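Local coordinates for hypothetical sensory transduction histidine kinase (Methanosarcina mazei, PDB 3LI9), which probably phosphorylates itself on histidine with ATP in response to an outside signal, the part here being its extracellular sensor domain of PDC (double Cache) fold, at residues A[183-196]-A[259-272]. Sequence-based numbering, arbitrary orientation.
Sequences IRTFDTGYAFMVSN and GDFSFVLVVPKEEM
Y190, F192 and V194 of strand 190-194 pair in antiparallel register with V266, V264 and S262 of strand 261-268, each pair closed by two backbone hydrogen bonds; the straightest, V266 N to Y190 O, measures 2.8 Å with an N-H...O angle of 177°. On the face carrying these residues, two aromatic rings lie over their partners. CG of Y190 and of F192 is wedged between backbone N and carbonyl carbon (chi1 60° in Y190), which folds each ring across to the neighbouring strand. V266 CB sits 3.9 Å from the Y190 ring centroid, and V264 CB lies likewise over F192, both CH-pi contacts over a face. V266 CG2 also reaches F192 CE2 (3.6 Å), linking the two rings.

The other face holds A191, M193, F263 and L265. A191 CB presses on F263 CZ at 3.4 Å, I183 CD1 meets the same ring at its edge, and the selenium of selenomethionine M193 lies near the ring plane in a Met-aromatic contact. Y25 of helix 13-48 packs against F263, whereas I230 of helix 221-231 covers V194 and S262 on the first face.

Beyond the strands, the E271 carboxylate clasps the 185-189 turn. E271 OE1 accepts from D187 N, 42° out of the carboxylate plane, and from T188 N on the syn side; T188 OG1 donates to E271 OE2 at 2.7 Å. F186 lies against helix 269-272, with M272 CA over one face of its ring (CH-pi). Within this chain, strand 190-194 is an outer strand of the four-stranded antiparallel sheet (190-194, 261-268, 248-256, 236-241), consistent with the membrane-proximal Cache module of a PDC sensor.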
ATOM      1  N   ILE A 183      -9.252 -13.880 -11.886  1.00 20.41           N
ATOM      2  CA  ILE A 183     -10.644 -14.061 -11.423  1.00 21.47           C
ATOM      3  C   ILE A 183     -11.581 -13.946 -12.591  1.00 23.13           C
ATOM      4  O   ILE A 183     -11.484 -13.013 -13.417  1.00 22.52           O
ATOM      5  CB  ILE A 183     -10.979 -13.031 -10.334  1.00 21.00           C
ATOM      6  CG1 ILE A 183     -10.147 -13.338  -9.086  1.00 19.53           C
ATOM      7  CG2 ILE A 183     -12.519 -13.055  -9.980  1.00 20.12           C
ATOM      8  CD1 ILE A 183     -10.117 -12.163  -8.076  1.00 19.70           C
ATOM      9  N   ARG A 184     -12.440 -14.967 -12.719  1.00 25.82           N
ATOM     10  CA  ARG A 184     -13.425 -14.942 -13.804  1.00 29.32           C
ATOM     11  C   ARG A 184     -14.788 -15.210 -13.230  1.00 29.65           C
ATOM     12  O   ARG A 184     -14.949 -16.061 -12.348  1.00 30.73           O
ATOM     13  CB  ARG A 184     -13.071 -15.982 -14.850  1.00 30.37           C
ATOM     14  CG  ARG A 184     -11.805 -15.630 -15.590  1.00 36.71           C
ATOM     15  CD  ARG A 184     -11.792 -14.164 -16.241  1.00 40.95           C
ATOM     16  NE  ARG A 184     -10.546 -14.150 -16.982  1.00 46.71           N
ATOM     17  CZ  ARG A 184      -9.542 -13.286 -16.858  1.00 46.44           C
ATOM     18  NH1 ARG A 184      -8.464 -13.515 -17.602  1.00 46.63           N
ATOM     19  NH2 ARG A 184      -9.628 -12.184 -16.109  1.00 36.12           N
ATOM     20  N   THR A 185     -15.792 -14.493 -13.694  1.00 31.06           N
ATOM     21  CA  THR A 185     -17.119 -14.758 -13.173  1.00 32.98           C
ATOM     22  C   THR A 185     -18.114 -14.767 -14.359  1.00 33.84           C
ATOM     23  O   THR A 185     -17.977 -13.990 -15.279  1.00 32.39           O
ATOM     24  CB  THR A 185     -17.484 -13.656 -12.110  1.00 33.24           C
ATOM     25  OG1 THR A 185     -18.711 -13.969 -11.434  1.00 37.18           O
ATOM     26  CG2 THR A 185     -17.603 -12.304 -12.792  1.00 34.22           C
ATOM     27  N   PHE A 186     -19.144 -15.602 -14.298  1.00 34.51           N
ATOM     28  CA  PHE A 186     -19.978 -15.791 -15.488  1.00 35.26           C
ATOM     29  C   PHE A 186     -19.154 -16.149 -16.746  1.00 35.76           C
ATOM     30  O   PHE A 186     -18.256 -16.970 -16.687  1.00 36.83           O
ATOM     31  CB  PHE A 186     -20.921 -14.580 -15.664  1.00 34.14           C
ATOM     32  CG  PHE A 186     -21.770 -14.337 -14.459  1.00 35.01           C
ATOM     33  CD1 PHE A 186     -22.888 -15.115 -14.213  1.00 37.15           C
ATOM     34  CD2 PHE A 186     -21.423 -13.380 -13.526  1.00 35.30           C
ATOM     35  CE1 PHE A 186     -23.667 -14.897 -13.087  1.00 38.82           C
ATOM     36  CE2 PHE A 186     -22.193 -13.186 -12.387  1.00 34.61           C
ATOM     37  CZ  PHE A 186     -23.296 -13.942 -12.160  1.00 35.62           C
ATOM     38  N   ASP A 187     -19.443 -15.556 -17.891  1.00 36.31           N
ATOM     39  CA  ASP A 187     -18.708 -15.891 -19.080  1.00 37.26           C
ATOM     40  C   ASP A 187     -17.504 -15.008 -19.352  1.00 35.69           C
ATOM     41  O   ASP A 187     -16.464 -15.499 -19.738  1.00 37.29           O
ATOM     42  CB  ASP A 187     -19.629 -15.842 -20.311  1.00 37.15           C
ATOM     43  CG  ASP A 187     -20.802 -16.812 -20.195  1.00 44.24           C
ATOM     44  OD1 ASP A 187     -20.601 -17.940 -19.690  1.00 48.37           O
ATOM     45  OD2 ASP A 187     -21.938 -16.448 -20.600  1.00 51.23           O
ATOM     46  N   THR A 188     -17.668 -13.698 -19.217  1.00 34.45           N
ATOM     47  CA  THR A 188     -16.581 -12.786 -19.533  1.00 33.58           C
ATOM     48  C   THR A 188     -16.360 -11.785 -18.375  1.00 30.39           C
ATOM     49  O   THR A 188     -15.733 -10.758 -18.570  1.00 30.48           O
ATOM     50  CB  THR A 188     -16.869 -11.970 -20.800  1.00 33.70           C
ATOM     51  OG1 THR A 188     -18.081 -11.235 -20.623  1.00 34.59           O
ATOM     52  CG2 THR A 188     -16.983 -12.874 -22.100  1.00 35.08           C
ATOM     53  N   GLY A 189     -16.938 -12.066 -17.220  1.00 27.32           N
ATOM     54  CA  GLY A 189     -16.778 -11.161 -16.064  1.00 24.10           C
ATOM     55  C   GLY A 189     -15.342 -11.233 -15.562  1.00 22.43           C
ATOM     56  O   GLY A 189     -14.685 -12.269 -15.679  1.00 22.69           O
ATOM     57  N   TYR A 190     -14.858 -10.148 -14.973  1.00 19.04           N
ATOM     58  CA  TYR A 190     -13.443 -10.155 -14.507  1.00 17.38           C
ATOM     59  C   TYR A 190     -13.376  -9.200 -13.324  1.00 16.36           C
ATOM     60  O   TYR A 190     -14.403  -8.713 -12.841  1.00 15.69           O
ATOM     61  CB  TYR A 190     -12.528  -9.675 -15.627  1.00 17.59           C
ATOM     62  CG  TYR A 190     -12.809  -8.255 -16.139  1.00 16.57           C
ATOM     63  CD1 TYR A 190     -12.094  -7.143 -15.667  1.00 16.60           C
ATOM     64  CD2 TYR A 190     -13.794  -8.008 -17.166  1.00 20.86           C
ATOM     65  CE1 TYR A 190     -12.328  -5.856 -16.144  1.00 20.16           C
ATOM     66  CE2 TYR A 190     -14.037  -6.698 -17.632  1.00 24.47           C
ATOM     67  CZ  TYR A 190     -13.297  -5.652 -17.125  1.00 24.78           C
ATOM     68  OH  TYR A 190     -13.520  -4.385 -17.575  1.00 28.38           O
ATOM     69  N   ALA A 191     -12.153  -8.960 -12.817  1.00 14.91           N
ATOM     70  CA  ALA A 191     -12.052  -8.225 -11.553  1.00 15.34           C
ATOM     71  C   ALA A 191     -10.763  -7.441 -11.637  1.00 16.06           C
ATOM     72  O   ALA A 191      -9.831  -7.818 -12.385  1.00 14.62           O
ATOM     73  CB  ALA A 191     -11.885  -9.239 -10.406  1.00 15.96           C
ATOM     74  N   PHE A 192     -10.690  -6.362 -10.876  1.00 13.98           N
ATOM     75  CA  PHE A 192      -9.377  -5.656 -10.700  1.00 14.78           C
ATOM     76  C   PHE A 192      -9.399  -4.900  -9.354  1.00 15.06           C
ATOM     77  O   PHE A 192     -10.437  -4.742  -8.752  1.00 14.57           O
ATOM     78  CB  PHE A 192      -9.094  -4.657 -11.866  1.00 14.46           C
ATOM     79  CG  PHE A 192     -10.149  -3.621 -12.050  1.00 15.69           C
ATOM     80  CD1 PHE A 192     -10.145  -2.421 -11.308  1.00 16.89           C
ATOM     81  CD2 PHE A 192     -11.114  -3.813 -13.005  1.00 20.36           C
ATOM     82  CE1 PHE A 192     -11.187  -1.411 -11.521  1.00 18.19           C
ATOM     83  CE2 PHE A 192     -12.109  -2.824 -13.214  1.00 18.36           C
ATOM     84  CZ  PHE A 192     -12.145  -1.666 -12.490  1.00 17.65           C
HETATM   85  N   MSE A 193      -8.246  -4.479  -8.861  1.00 14.29           N
HETATM   86  CA  MSE A 193      -8.204  -3.734  -7.609  1.00 13.96           C
HETATM   87  C   MSE A 193      -7.766  -2.324  -7.917  1.00 13.24           C
HETATM   88  O   MSE A 193      -6.988  -2.108  -8.858  1.00 13.66           O
HETATM   89  CB  MSE A 193      -7.179  -4.353  -6.618  1.00 12.54           C
HETATM   90  CG  MSE A 193      -7.684  -5.574  -6.069  1.00 19.31           C
HETATM   91 SE   MSE A 193      -8.274  -5.126  -4.182  1.00 31.17          SE
HETATM   92  CE  MSE A 193      -6.490  -5.293  -3.757  1.00  9.76           C
ATOM     93  N   VAL A 194      -8.248  -1.362  -7.130  1.00 12.70           N
ATOM     94  CA  VAL A 194      -7.778   0.024  -7.228  1.00 11.30           C
ATOM     95  C   VAL A 194      -7.347   0.561  -5.877  1.00 11.98           C
ATOM     96  O   VAL A 194      -7.789   0.037  -4.827  1.00 12.85           O
ATOM     97  CB  VAL A 194      -8.822   1.009  -7.876  1.00 12.53           C
ATOM     98  CG1 VAL A 194      -9.188   0.512  -9.337  1.00 13.05           C
ATOM     99  CG2 VAL A 194     -10.095   1.086  -7.036  1.00 14.11           C
ATOM    100  N   SER A 195      -6.553   1.613  -5.904  1.00 12.37           N
ATOM    101  CA  SER A 195      -6.172   2.261  -4.656  1.00 13.32           C
ATOM    102  C   SER A 195      -7.336   3.224  -4.186  1.00 13.32           C
ATOM    103  O   SER A 195      -8.378   3.348  -4.861  1.00 14.29           O
ATOM    104  CB  SER A 195      -4.902   3.078  -4.872  1.00 15.23           C
ATOM    105  OG  SER A 195      -5.233   4.201  -5.692  1.00 14.91           O
ATOM    106  N   ASN A 196      -7.100   3.893  -3.073  1.00 12.78           N
ATOM    107  CA  ASN A 196      -8.112   4.774  -2.515  1.00 13.93           C
ATOM    108  C   ASN A 196      -8.419   5.938  -3.505  1.00 14.47           C
ATOM    109  O   ASN A 196      -9.569   6.394  -3.596  1.00 16.88           O
ATOM    110  CB  ASN A 196      -7.634   5.370  -1.206  1.00 14.72           C
ATOM    111  CG  ASN A 196      -8.713   6.240  -0.569  1.00 16.42           C
ATOM    112  OD1 ASN A 196      -9.819   5.745  -0.250  1.00 18.37           O
ATOM    113  ND2 ASN A 196      -8.412   7.469  -0.417  1.00 12.18           N
ATOM    114  N   GLY A 259      -6.537   1.067   4.325  1.00 17.87           N
ATOM    115  CA  GLY A 259      -6.307   2.055   3.290  1.00 17.47           C
ATOM    116  C   GLY A 259      -7.527   2.491   2.470  1.00 17.55           C
ATOM    117  O   GLY A 259      -7.402   3.406   1.649  1.00 17.26           O
ATOM    118  N   ASP A 260      -8.666   1.848   2.656  1.00 15.79           N
ATOM    119  CA  ASP A 260      -9.838   2.061   1.751  1.00 16.91           C
ATOM    120  C   ASP A 260      -9.465   1.960   0.290  1.00 14.68           C
ATOM    121  O   ASP A 260      -9.802   2.820  -0.530  1.00 15.19           O
ATOM    122  CB  ASP A 260     -10.439   3.434   2.063  1.00 15.11           C
ATOM    123  CG  ASP A 260     -11.346   3.365   3.341  1.00 22.33           C
ATOM    124  OD1 ASP A 260     -11.792   2.250   3.750  1.00 23.48           O
ATOM    125  OD2 ASP A 260     -11.612   4.446   3.890  1.00 25.96           O
ATOM    126  N   PHE A 261      -8.724   0.893  -0.057  1.00 12.61           N
ATOM    127  CA  PHE A 261      -8.586   0.508  -1.444  1.00 13.22           C
ATOM    128  C   PHE A 261      -9.922  -0.122  -1.851  1.00 11.21           C
ATOM    129  O   PHE A 261     -10.860  -0.136  -1.049  1.00 11.95           O
ATOM    130  CB  PHE A 261      -7.451  -0.535  -1.575  1.00 12.34           C
ATOM    131  CG  PHE A 261      -6.049   0.103  -1.523  1.00 12.35           C
ATOM    132  CD1 PHE A 261      -5.869   1.353  -0.916  1.00 14.30           C
ATOM    133  CD2 PHE A 261      -4.942  -0.599  -1.932  1.00 15.90           C
ATOM    134  CE1 PHE A 261      -4.565   1.996  -0.816  1.00 18.81           C
ATOM    135  CE2 PHE A 261      -3.604  -0.014  -1.822  1.00 14.69           C
ATOM    136  CZ  PHE A 261      -3.440   1.278  -1.286  1.00 17.29           C
ATOM    137  N   SER A 262     -10.076  -0.619  -3.091  1.00 10.25           N
ATOM    138  CA  SER A 262     -11.337  -1.200  -3.440  1.00 10.72           C
ATOM    139  C   SER A 262     -11.145  -2.406  -4.344  1.00 10.94           C
ATOM    140  O   SER A 262     -10.282  -2.298  -5.252  1.00 14.05           O
ATOM    141  CB  SER A 262     -12.277  -0.140  -4.142  1.00 13.09           C
ATOM    142  OG  SER A 262     -13.604  -0.686  -4.301  1.00 14.17           O
ATOM    143  N   PHE A 263     -11.962  -3.453  -4.169  1.00 12.06           N
ATOM    144  CA  PHE A 263     -11.942  -4.563  -5.090  1.00 11.43           C
ATOM    145  C   PHE A 263     -13.172  -4.397  -6.006  1.00 14.10           C
ATOM    146  O   PHE A 263     -14.278  -4.161  -5.508  1.00 13.80           O
ATOM    147  CB  PHE A 263     -12.036  -5.929  -4.305  1.00 11.62           C
ATOM    148  CG  PHE A 263     -12.084  -7.117  -5.251  1.00 12.45           C
ATOM    149  CD1 PHE A 263     -10.912  -7.708  -5.692  1.00 18.74           C
ATOM    150  CD2 PHE A 263     -13.318  -7.589  -5.707  1.00 15.18           C
ATOM    151  CE1 PHE A 263     -10.975  -8.815  -6.584  1.00 15.51           C
ATOM    152  CE2 PHE A 263     -13.375  -8.712  -6.600  1.00 19.47           C
ATOM    153  CZ  PHE A 263     -12.197  -9.300  -7.001  1.00 17.52           C
ATOM    154  N   VAL A 264     -12.948  -4.502  -7.322  1.00 13.37           N
ATOM    155  CA  VAL A 264     -14.019  -4.230  -8.298  1.00 15.18           C
ATOM    156  C   VAL A 264     -14.273  -5.465  -9.146  1.00 16.08           C
ATOM    157  O   VAL A 264     -13.346  -6.089  -9.713  1.00 16.10           O
ATOM    158  CB  VAL A 264     -13.641  -3.028  -9.207  1.00 13.10           C
ATOM    159  CG1 VAL A 264     -14.827  -2.674 -10.131  1.00 14.07           C
ATOM    160  CG2 VAL A 264     -13.259  -1.838  -8.392  1.00 14.94           C
ATOM    161  N   LEU A 265     -15.528  -5.871  -9.231  1.00 16.59           N
ATOM    162  CA  LEU A 265     -15.898  -6.943 -10.130  1.00 18.17           C
ATOM    163  C   LEU A 265     -16.708  -6.320 -11.273  1.00 20.98           C
ATOM    164  O   LEU A 265     -17.623  -5.487 -11.012  1.00 20.24           O
ATOM    165  CB  LEU A 265     -16.878  -7.921  -9.457  1.00 22.00           C
ATOM    166  CG  LEU A 265     -16.483  -9.134  -8.695  1.00 26.59           C
ATOM    167  CD1 LEU A 265     -17.781  -9.882  -8.264  1.00 27.29           C
ATOM    168  CD2 LEU A 265     -15.511 -10.024  -9.461  1.00 26.14           C
ATOM    169  N   VAL A 266     -16.376  -6.704 -12.503  1.00 19.53           N
ATOM    170  CA  VAL A 266     -17.063  -6.112 -13.662  1.00 21.53           C
ATOM    171  C   VAL A 266     -17.838  -7.267 -14.331  1.00 22.24           C
ATOM    172  O   VAL A 266     -17.256  -8.277 -14.702  1.00 22.67           O
ATOM    173  CB  VAL A 266     -16.077  -5.489 -14.671  1.00 20.55           C
ATOM    174  CG1 VAL A 266     -16.794  -4.999 -15.936  1.00 21.91           C
ATOM    175  CG2 VAL A 266     -15.293  -4.320 -14.038  1.00 21.51           C
ATOM    176  N   VAL A 267     -19.166  -7.136 -14.380  1.00 22.19           N
ATOM    177  CA  VAL A 267     -20.012  -8.234 -14.797  1.00 23.92           C
ATOM    178  C   VAL A 267     -20.981  -7.711 -15.881  1.00 23.85           C
ATOM    179  O   VAL A 267     -21.691  -6.730 -15.636  1.00 24.76           O
ATOM    180  CB  VAL A 267     -20.947  -8.654 -13.664  1.00 22.78           C
ATOM    181  CG1 VAL A 267     -21.722  -9.847 -14.094  1.00 28.17           C
ATOM    182  CG2 VAL A 267     -20.190  -9.031 -12.375  1.00 27.15           C
ATOM    183  N   PRO A 268     -21.006  -8.387 -17.013  1.00 27.25           N
ATOM    184  CA  PRO A 268     -21.939  -8.067 -18.092  1.00 27.54           C
ATOM    185  C   PRO A 268     -23.344  -8.410 -17.594  1.00 28.65           C
ATOM    186  O   PRO A 268     -23.599  -9.562 -17.196  1.00 28.21           O
ATOM    187  CB  PRO A 268     -21.522  -9.023 -19.200  1.00 28.78           C
ATOM    188  CG  PRO A 268     -20.133  -9.415 -18.876  1.00 30.58           C
ATOM    189  CD  PRO A 268     -20.126  -9.501 -17.379  1.00 27.02           C
ATOM    190  N   LYS A 269     -24.224  -7.421 -17.577  1.00 29.21           N
ATOM    191  CA  LYS A 269     -25.528  -7.593 -16.986  1.00 31.71           C
ATOM    192  C   LYS A 269     -26.297  -8.724 -17.623  1.00 33.32           C
ATOM    193  O   LYS A 269     -26.940  -9.530 -16.925  1.00 33.17           O
ATOM    194  CB  LYS A 269     -26.327  -6.308 -17.103  1.00 31.75           C
ATOM    195  CG  LYS A 269     -27.743  -6.393 -16.484  1.00 32.52           C
ATOM    196  CD  LYS A 269     -28.298  -4.950 -16.308  1.00 30.83           C
ATOM    197  CE  LYS A 269     -29.595  -4.931 -15.471  1.00 30.78           C
ATOM    198  NZ  LYS A 269     -30.138  -3.508 -15.256  1.00 32.69           N
ATOM    199  N   GLU A 270     -26.254  -8.799 -18.942  1.00 34.82           N
ATOM    200  CA  GLU A 270     -26.990  -9.869 -19.609  1.00 37.89           C
ATOM    201  C   GLU A 270     -26.512 -11.288 -19.212  1.00 38.08           C
ATOM    202  O   GLU A 270     -27.307 -12.250 -19.171  1.00 39.19           O
ATOM    203  CB  GLU A 270     -26.986  -9.659 -21.125  1.00 38.43           C
ATOM    204  CG  GLU A 270     -27.153 -10.957 -21.857  1.00 45.98           C
ATOM    205  CD  GLU A 270     -26.723 -10.859 -23.312  1.00 54.24           C
ATOM    206  OE1 GLU A 270     -26.884  -9.765 -23.896  1.00 57.07           O
ATOM    207  OE2 GLU A 270     -26.238 -11.878 -23.869  1.00 57.66           O
ATOM    208  N   GLU A 271     -25.236 -11.445 -18.884  1.00 36.87           N
ATOM    209  CA  GLU A 271     -24.766 -12.733 -18.398  1.00 36.96           C
ATOM    210  C   GLU A 271     -25.263 -13.029 -16.987  1.00 37.48           C
ATOM    211  O   GLU A 271     -25.430 -14.176 -16.606  1.00 37.32           O
ATOM    212  CB  GLU A 271     -23.244 -12.746 -18.387  1.00 36.27           C
ATOM    213  CG  GLU A 271     -22.654 -12.687 -19.762  1.00 35.89           C
ATOM    214  CD  GLU A 271     -21.119 -12.634 -19.778  1.00 36.30           C
ATOM    215  OE1 GLU A 271     -20.464 -13.070 -18.790  1.00 35.01           O
ATOM    216  OE2 GLU A 271     -20.579 -12.147 -20.793  1.00 34.79           O
HETATM  217  N   MSE A 272     -25.455 -11.976 -16.205  1.00 40.27           N
HETATM  218  CA  MSE A 272     -25.706 -12.095 -14.759  1.00 42.41           C
HETATM  219  C   MSE A 272     -27.157 -12.508 -14.595  1.00 44.00           C
HETATM  220  O   MSE A 272     -27.518 -13.290 -13.695  1.00 44.14           O
HETATM  221  CB  MSE A 272     -25.468 -10.754 -14.040  1.00 41.16           C
HETATM  222  CG  MSE A 272     -24.983 -10.851 -12.592  1.00 42.22           C
HETATM  223 SE   MSE A 272     -25.280  -9.261 -11.490  1.00 43.59          SE
HETATM  224  CE  MSE A 272     -27.088  -8.664 -12.027  1.00 45.67           C
TER